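Local coordinates for protein 401aa long hypothetical glucose-1-phosphate thymidylyltransferase (Sulfolobus tokodaii, PDB 2GGO) that is a bifunctional enzyme of UDP-N-acetylglucosamine and UDP-N-acetylgalactosamine synthesis that probably joins sugar 1-phosphates to UTP or dTTP, releasing diphosphate, at residues A330-N342 / N368-Y380. Sequence-based numbering, arbitrary orientation.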
ATOM      1  N   ALA A 330      -6.492  17.312  12.427  1.00 13.39           N
ATOM      2  CA  ALA A 330      -7.582  16.854  13.218  1.00 12.35           C
ATOM      3  C   ALA A 330      -7.835  15.394  12.841  1.00 13.03           C
ATOM      4  O   ALA A 330      -7.799  15.077  11.671  1.00 16.60           O
ATOM      5  CB  ALA A 330      -8.744  17.636  12.832  1.00  6.83           C
ATOM      6  N   ASN A 331      -8.133  14.520  13.798  1.00 16.71           N
ATOM      7  CA  ASN A 331      -8.429  13.134  13.435  1.00 19.06           C
ATOM      8  C   ASN A 331      -9.817  12.661  13.851  1.00 21.51           C
ATOM      9  O   ASN A 331     -10.096  11.459  13.792  1.00 22.22           O
ATOM     10  CB  ASN A 331      -7.379  12.168  13.961  1.00 18.92           C
ATOM     11  CG  ASN A 331      -7.077  12.371  15.361  1.00 21.85           C
ATOM     12  OD1 ASN A 331      -7.501  13.351  15.965  1.00 20.28           O
ATOM     13  ND2 ASN A 331      -6.292  11.482  15.912  1.00 10.45           N
ATOM     14  N   LEU A 332     -10.687  13.589  14.224  1.00 23.27           N
ATOM     15  CA  LEU A 332     -12.028  13.283  14.725  1.00 26.31           C
ATOM     16  C   LEU A 332     -13.037  14.356  14.296  1.00 29.35           C
ATOM     17  O   LEU A 332     -12.766  15.531  14.513  1.00 28.48           O
ATOM     18  CB  LEU A 332     -11.949  13.221  16.231  1.00 26.13           C
ATOM     19  CG  LEU A 332     -13.072  12.739  17.141  1.00 29.00           C
ATOM     20  CD1 LEU A 332     -13.097  11.216  17.084  1.00 26.58           C
ATOM     21  CD2 LEU A 332     -12.690  13.194  18.475  1.00 24.45           C
ATOM     22  N   ARG A 333     -14.188  13.959  13.723  1.00 33.44           N
ATOM     23  CA  ARG A 333     -15.248  14.918  13.303  1.00 38.96           C
ATOM     24  C   ARG A 333     -15.999  15.450  14.539  1.00 41.37           C
ATOM     25  O   ARG A 333     -16.065  14.752  15.579  1.00 39.16           O
ATOM     26  CB  ARG A 333     -16.290  14.287  12.360  1.00 38.85           C
ATOM     27  CG  ARG A 333     -15.815  13.714  11.023  1.00 40.74           C
ATOM     28  CD  ARG A 333     -17.058  13.370  10.134  1.00 42.78           C
ATOM     29  NE  ARG A 333     -17.896  14.563   9.911  1.00 50.71           N
ATOM     30  CZ  ARG A 333     -17.701  15.500   8.969  1.00 54.46           C
ATOM     31  NH1 ARG A 333     -16.699  15.394   8.096  1.00 55.82           N
ATOM     32  NH2 ARG A 333     -18.519  16.560   8.893  1.00 55.40           N
ATOM     33  N   PHE A 334     -16.598  16.652  14.421  1.00 45.48           N
ATOM     34  CA  PHE A 334     -17.247  17.237  15.623  1.00 49.50           C
ATOM     35  C   PHE A 334     -18.310  16.284  16.134  1.00 51.26           C
ATOM     36  O   PHE A 334     -18.579  16.231  17.337  1.00 52.33           O
ATOM     37  CB  PHE A 334     -17.650  18.736  15.530  1.00 49.77           C
ATOM     38  CG  PHE A 334     -18.451  19.114  14.305  1.00 53.73           C
ATOM     39  CD1 PHE A 334     -19.842  19.358  14.405  1.00 55.24           C
ATOM     40  CD2 PHE A 334     -17.833  19.272  13.047  1.00 56.09           C
ATOM     41  CE1 PHE A 334     -20.627  19.739  13.251  1.00 54.72           C
ATOM     42  CE2 PHE A 334     -18.602  19.632  11.889  1.00 55.01           C
ATOM     43  CZ  PHE A 334     -20.005  19.871  12.004  1.00 53.33           C
ATOM     44  N   ASP A 335     -18.766  15.408  15.232  1.00 53.46           N
ATOM     45  CA  ASP A 335     -19.844  14.446  15.493  1.00 55.00           C
ATOM     46  C   ASP A 335     -19.413  12.994  15.587  1.00 54.85           C
ATOM     47  O   ASP A 335     -20.247  12.110  15.553  1.00 54.98           O
ATOM     48  CB  ASP A 335     -20.906  14.566  14.392  1.00 56.10           C
ATOM     49  CG  ASP A 335     -20.336  14.327  13.009  1.00 59.87           C
ATOM     50  OD1 ASP A 335     -19.831  13.184  12.759  1.00 63.17           O
ATOM     51  OD2 ASP A 335     -20.387  15.292  12.195  1.00 62.33           O
ATOM     52  N   GLU A 336     -18.108  12.763  15.626  1.00 54.80           N
ATOM     53  CA  GLU A 336     -17.482  11.487  16.042  1.00 54.80           C
ATOM     54  C   GLU A 336     -17.896  10.163  15.342  1.00 53.66           C
ATOM     55  O   GLU A 336     -17.554   9.063  15.792  1.00 53.91           O
ATOM     56  CB  GLU A 336     -17.437  11.438  17.579  1.00 55.22           C
ATOM     57  CG  GLU A 336     -17.373  12.919  18.130  1.00 56.95           C
ATOM     58  CD  GLU A 336     -17.054  13.104  19.620  1.00 57.92           C
ATOM     59  OE1 GLU A 336     -16.494  12.180  20.287  1.00 60.96           O
ATOM     60  OE2 GLU A 336     -17.358  14.230  20.103  1.00 59.84           O
ATOM     61  N   LYS A 337     -18.561  10.285  14.193  1.00 52.91           N
ATOM     62  CA  LYS A 337     -18.812   9.136  13.297  1.00 51.75           C
ATOM     63  C   LYS A 337     -17.676   8.918  12.246  1.00 49.77           C
ATOM     64  O   LYS A 337     -16.783   9.760  12.098  1.00 49.51           O
ATOM     65  CB  LYS A 337     -20.145   9.313  12.544  1.00 53.10           C
ATOM     66  CG  LYS A 337     -21.145  10.362  13.094  1.00 54.91           C
ATOM     67  CD  LYS A 337     -21.793  11.136  11.911  1.00 58.64           C
ATOM     68  CE  LYS A 337     -22.889  12.146  12.318  1.00 58.98           C
ATOM     69  NZ  LYS A 337     -24.236  11.537  12.486  1.00 61.42           N
ATOM     70  N   GLU A 338     -17.746   7.812  11.504  1.00 46.30           N
ATOM     71  CA  GLU A 338     -16.760   7.464  10.476  1.00 44.04           C
ATOM     72  C   GLU A 338     -16.353   8.604   9.589  1.00 39.89           C
ATOM     73  O   GLU A 338     -17.181   9.365   9.058  1.00 39.10           O
ATOM     74  CB  GLU A 338     -17.247   6.323   9.598  1.00 44.05           C
ATOM     75  CG  GLU A 338     -17.519   5.049  10.387  1.00 47.60           C
ATOM     76  CD  GLU A 338     -17.725   3.810   9.501  1.00 49.07           C
ATOM     77  OE1 GLU A 338     -18.153   3.964   8.320  1.00 53.21           O
ATOM     78  OE2 GLU A 338     -17.482   2.672  10.010  1.00 55.84           O
ATOM     79  N   VAL A 339     -15.041   8.710   9.428  1.00 35.93           N
ATOM     80  CA  VAL A 339     -14.469   9.719   8.548  1.00 31.27           C
ATOM     81  C   VAL A 339     -14.576   9.260   7.092  1.00 29.63           C
ATOM     82  O   VAL A 339     -14.101   8.189   6.746  1.00 27.92           O
ATOM     83  CB  VAL A 339     -12.991  10.097   8.984  1.00 30.47           C
ATOM     84  CG1 VAL A 339     -12.405  11.175   8.061  1.00 25.39           C
ATOM     85  CG2 VAL A 339     -13.009  10.617  10.390  1.00 27.09           C
ATOM     86  N   LYS A 340     -15.191  10.103   6.267  1.00 29.08           N
ATOM     87  CA  LYS A 340     -15.260   9.927   4.822  1.00 30.47           C
ATOM     88  C   LYS A 340     -14.029  10.526   4.117  1.00 30.74           C
ATOM     89  O   LYS A 340     -13.419  11.491   4.605  1.00 29.49           O
ATOM     90  CB  LYS A 340     -16.517  10.592   4.265  1.00 30.49           C
ATOM     91  CG  LYS A 340     -17.849  10.312   5.015  1.00 34.50           C
ATOM     92  CD  LYS A 340     -18.510   9.000   4.528  1.00 40.98           C
ATOM     93  CE  LYS A 340     -20.029   8.996   4.610  1.00 43.35           C
ATOM     94  NZ  LYS A 340     -20.550   9.852   3.514  1.00 46.11           N
ATOM     95  N   VAL A 341     -13.699   9.942   2.961  1.00 31.35           N
ATOM     96  CA  VAL A 341     -12.570  10.329   2.117  1.00 31.30           C
ATOM     97  C   VAL A 341     -13.046  10.272   0.664  1.00 32.64           C
ATOM     98  O   VAL A 341     -13.773   9.357   0.288  1.00 32.55           O
ATOM     99  CB  VAL A 341     -11.364   9.372   2.360  1.00 31.13           C
ATOM    100  CG1 VAL A 341     -10.136   9.807   1.587  1.00 28.96           C
ATOM    101  CG2 VAL A 341     -11.060   9.249   3.840  1.00 28.04           C
ATOM    102  N   ASN A 342     -12.674  11.251  -0.148  1.00 33.00           N
ATOM    103  CA  ASN A 342     -12.964  11.190  -1.553  1.00 33.98           C
ATOM    104  C   ASN A 342     -11.944  10.304  -2.160  1.00 34.78           C
ATOM    105  O   ASN A 342     -10.753  10.548  -2.000  1.00 34.78           O
ATOM    106  CB  ASN A 342     -12.885  12.563  -2.170  1.00 33.66           C
ATOM    107  CG  ASN A 342     -13.863  13.504  -1.539  1.00 36.41           C
ATOM    108  OD1 ASN A 342     -15.026  13.144  -1.321  1.00 35.90           O
ATOM    109  ND2 ASN A 342     -13.414  14.714  -1.217  1.00 36.78           N
ATOM    110  N   ASN A 368       0.882  27.329  11.691  1.00  7.83           N
ATOM    111  CA  ASN A 368      -0.462  27.434  12.272  1.00 11.25           C
ATOM    112  C   ASN A 368      -1.524  27.051  11.320  1.00 12.25           C
ATOM    113  O   ASN A 368      -2.616  27.596  11.354  1.00 12.11           O
ATOM    114  CB  ASN A 368      -0.713  28.895  12.635  1.00  9.46           C
ATOM    115  CG  ASN A 368      -1.427  29.030  13.880  1.00 15.14           C
ATOM    116  OD1 ASN A 368      -1.684  28.046  14.592  1.00 14.39           O
ATOM    117  ND2 ASN A 368      -1.702  30.289  14.271  1.00  5.53           N
ATOM    118  N   VAL A 369      -1.151  26.197  10.398  1.00  9.19           N
ATOM    119  CA  VAL A 369      -2.081  25.529   9.505  1.00  9.97           C
ATOM    120  C   VAL A 369      -2.907  24.427  10.287  1.00  8.96           C
ATOM    121  O   VAL A 369      -2.392  23.626  11.174  1.00 13.49           O
ATOM    122  CB  VAL A 369      -1.354  25.159   8.177  1.00  8.03           C
ATOM    123  CG1 VAL A 369      -1.879  23.894   7.616  1.00  8.11           C
ATOM    124  CG2 VAL A 369      -1.703  26.304   6.915  1.00  2.02           C
ATOM    125  N   THR A 370      -4.204  24.431   9.987  1.00 10.48           N
ATOM    126  CA  THR A 370      -5.289  23.597  10.474  1.00 14.49           C
ATOM    127  C   THR A 370      -5.811  22.734   9.289  1.00 14.60           C
ATOM    128  O   THR A 370      -6.350  23.247   8.312  1.00 19.75           O
ATOM    129  CB  THR A 370      -6.460  24.547  10.916  1.00  9.23           C
ATOM    130  OG1 THR A 370      -6.027  25.486  11.897  1.00 13.82           O
ATOM    131  CG2 THR A 370      -7.627  23.818  11.490  1.00 13.77           C
ATOM    132  N   ILE A 371      -5.593  21.427   9.374  1.00 16.76           N
ATOM    133  CA  ILE A 371      -6.119  20.381   8.441  1.00 15.17           C
ATOM    134  C   ILE A 371      -7.282  19.509   8.975  1.00 15.75           C
ATOM    135  O   ILE A 371      -7.153  18.853   9.963  1.00 13.73           O
ATOM    136  CB  ILE A 371      -4.910  19.474   8.084  1.00 14.87           C
ATOM    137  CG1 ILE A 371      -3.791  20.415   7.592  1.00 13.77           C
ATOM    138  CG2 ILE A 371      -5.369  18.339   7.038  1.00 15.49           C
ATOM    139  CD1 ILE A 371      -2.530  19.823   7.134  1.00  5.70           C
ATOM    140  N   LEU A 372      -8.487  19.522   8.317  1.00 14.91           N
ATOM    141  CA  LEU A 372      -9.584  18.717   8.798  1.00 15.61           C
ATOM    142  C   LEU A 372      -9.460  17.187   8.633  1.00 15.60           C
ATOM    143  O   LEU A 372      -8.602  16.678   7.875  1.00 16.47           O
ATOM    144  CB  LEU A 372     -10.880  19.196   8.138  1.00 14.16           C
ATOM    145  CG  LEU A 372     -11.363  20.331   9.022  1.00 18.83           C
ATOM    146  CD1 LEU A 372     -10.413  21.530   9.090  1.00 23.45           C
ATOM    147  CD2 LEU A 372     -12.707  20.832   8.570  1.00 21.87           C
ATOM    148  N   PRO A 373     -10.330  16.419   9.344  1.00 16.54           N
ATOM    149  CA  PRO A 373     -10.136  14.943   9.161  1.00 15.22           C
ATOM    150  C   PRO A 373     -10.441  14.384   7.729  1.00 17.97           C
ATOM    151  O   PRO A 373     -11.330  14.909   6.981  1.00 19.37           O
ATOM    152  CB  PRO A 373     -11.037  14.322  10.276  1.00 14.17           C
ATOM    153  CG  PRO A 373     -11.340  15.532  11.241  1.00 11.69           C
ATOM    154  CD  PRO A 373     -11.442  16.703  10.279  1.00 14.48           C
ATOM    155  N   GLY A 374      -9.645  13.411   7.304  1.00 17.42           N
ATOM    156  CA  GLY A 374      -9.779  12.756   6.015  1.00 18.56           C
ATOM    157  C   GLY A 374      -9.476  13.575   4.769  1.00 18.26           C
ATOM    158  O   GLY A 374      -9.833  13.166   3.662  1.00 19.58           O
ATOM    159  N   VAL A 375      -8.787  14.717   4.939  1.00 17.45           N
ATOM    160  CA  VAL A 375      -8.503  15.603   3.808  1.00 16.71           C
ATOM    161  C   VAL A 375      -7.295  15.070   3.088  1.00 14.94           C
ATOM    162  O   VAL A 375      -6.367  14.514   3.718  1.00 16.01           O
ATOM    163  CB  VAL A 375      -8.362  17.107   4.316  1.00 15.15           C
ATOM    164  CG1 VAL A 375      -7.415  17.901   3.513  1.00 13.60           C
ATOM    165  CG2 VAL A 375      -9.722  17.773   4.341  1.00 15.91           C
ATOM    166  N   LYS A 376      -7.285  15.210   1.748  1.00 14.48           N
ATOM    167  CA  LYS A 376      -6.097  14.854   0.969  1.00 15.61           C
ATOM    168  C   LYS A 376      -5.446  16.085   0.468  1.00 16.67           C
ATOM    169  O   LYS A 376      -6.128  16.996   0.012  1.00 15.93           O
ATOM    170  CB  LYS A 376      -6.412  13.918  -0.199  1.00 15.86           C
ATOM    171  CG  LYS A 376      -7.197  12.703   0.298  1.00 19.48           C
ATOM    172  CD  LYS A 376      -7.640  11.739  -0.778  1.00 26.68           C
ATOM    173  CE  LYS A 376      -7.879  12.453  -2.066  1.00 33.13           C
ATOM    174  NZ  LYS A 376      -8.057  11.400  -3.094  1.00 38.92           N
ATOM    175  N   ILE A 377      -4.138  16.188   0.675  1.00 16.01           N
ATOM    176  CA  ILE A 377      -3.396  17.254   0.045  1.00 15.62           C
ATOM    177  C   ILE A 377      -2.432  16.690  -0.985  1.00 17.55           C
ATOM    178  O   ILE A 377      -1.492  15.895  -0.654  1.00 19.02           O
ATOM    179  CB  ILE A 377      -2.639  18.096   1.145  1.00 15.83           C
ATOM    180  CG1 ILE A 377      -3.702  18.500   2.207  1.00 15.07           C
ATOM    181  CG2 ILE A 377      -1.892  19.235   0.491  1.00 13.59           C
ATOM    182  CD1 ILE A 377      -3.352  19.648   3.151  1.00  8.67           C
ATOM    183  N   GLY A 378      -2.626  17.142  -2.209  1.00 17.28           N
ATOM    184  CA  GLY A 378      -1.784  16.808  -3.390  1.00 17.47           C
ATOM    185  C   GLY A 378      -0.322  17.116  -3.242  1.00 18.60           C
ATOM    186  O   GLY A 378       0.039  18.019  -2.534  1.00 19.57           O
ATOM    187  N   ALA A 379       0.533  16.332  -3.879  1.00 17.62           N
ATOM    188  CA  ALA A 379       1.971  16.559  -3.855  1.00 17.00           C
ATOM    189  C   ALA A 379       2.259  17.982  -4.304  1.00 18.58           C
ATOM    190  O   ALA A 379       1.516  18.511  -5.084  1.00 16.39           O
ATOM    191  CB  ALA A 379       2.640  15.572  -4.817  1.00 16.73           C
ATOM    192  N   TYR A 380       3.312  18.597  -3.786  1.00 18.02           N
ATOM    193  CA  TYR A 380       3.758  19.959  -4.202  1.00 19.82           C
ATOM    194  C   TYR A 380       2.816  21.081  -3.796  1.00 18.24           C
ATOM    195  O   TYR A 380       2.977  22.255  -4.229  1.00 18.92           O
ATOM    196  CB  TYR A 380       4.020  20.038  -5.736  1.00 20.52           C
ATOM    197  CG  TYR A 380       5.199  19.188  -6.127  1.00 21.69           C
ATOM    198  CD1 TYR A 380       6.478  19.578  -5.792  1.00 22.74           C
ATOM    199  CD2 TYR A 380       5.036  17.968  -6.785  1.00 20.71           C
ATOM    200  CE1 TYR A 380       7.573  18.827  -6.111  1.00 23.11           C
ATOM    201  CE2 TYR A 380       6.178  17.166  -7.114  1.00 18.39           C
ATOM    202  CZ  TYR A 380       7.419  17.612  -6.739  1.00 23.34           C
ATOM    203  OH  TYR A 380       8.522  16.891  -7.048  1.00 25.30           O
TER
HETATM  204  O   HOH W   1     -12.947  14.161   4.739  1.00 43.66           O
HETATM  205  O   HOH W   2     -10.819  13.400   1.285  1.00 20.05           O
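Ala330 and Pro373 meet where a long loop and beta hairpin leave the left-handed parallel beta-helix of the hexapeptide-repeat domain and fold back over the type II turn Leu372-Val375 at a corner of a later coil. The apolar contacts centre on Pro373, whose rigid ring suits the second position of that turn. Pro373 CG lies 3.7 Å from Ala330 CB, a small methyl, consistent with the close approach of the backbones here; the Val339 side chain crosses the Pro373 ring at about a right angle. With CG1 anti to the backbone N (chi1 -179°), Val339 sets that methyl 3.6 Å from Gly374 N. Glycine suits the third position, because phi is positive and a CB would fall too close to Lys340 O and Val339 CG1.

One direct backbone bond joins the segments: Ala330 N gives a nearly straight hydrogen bond to Ile371 O (3.0 Å), continuing the pairing of parallel strands 328-329 and 370-371. Two waters bridge the backbones further along: one donates to both Lys340 O and Pro373 O, the second accepts from Asn342 N and donates to Gly374 O.

At the hairpin, Lys376 is long enough to hydrogen-bond through NZ to Asn342 O (3.0 Å), its chain bent at chi3 (-30°). Cut back to an alanine, this position would probably leave Asn342 O without its ammonium donor and uncover Val341 CG1, which Lys376 CD crosses at 3.9 Å.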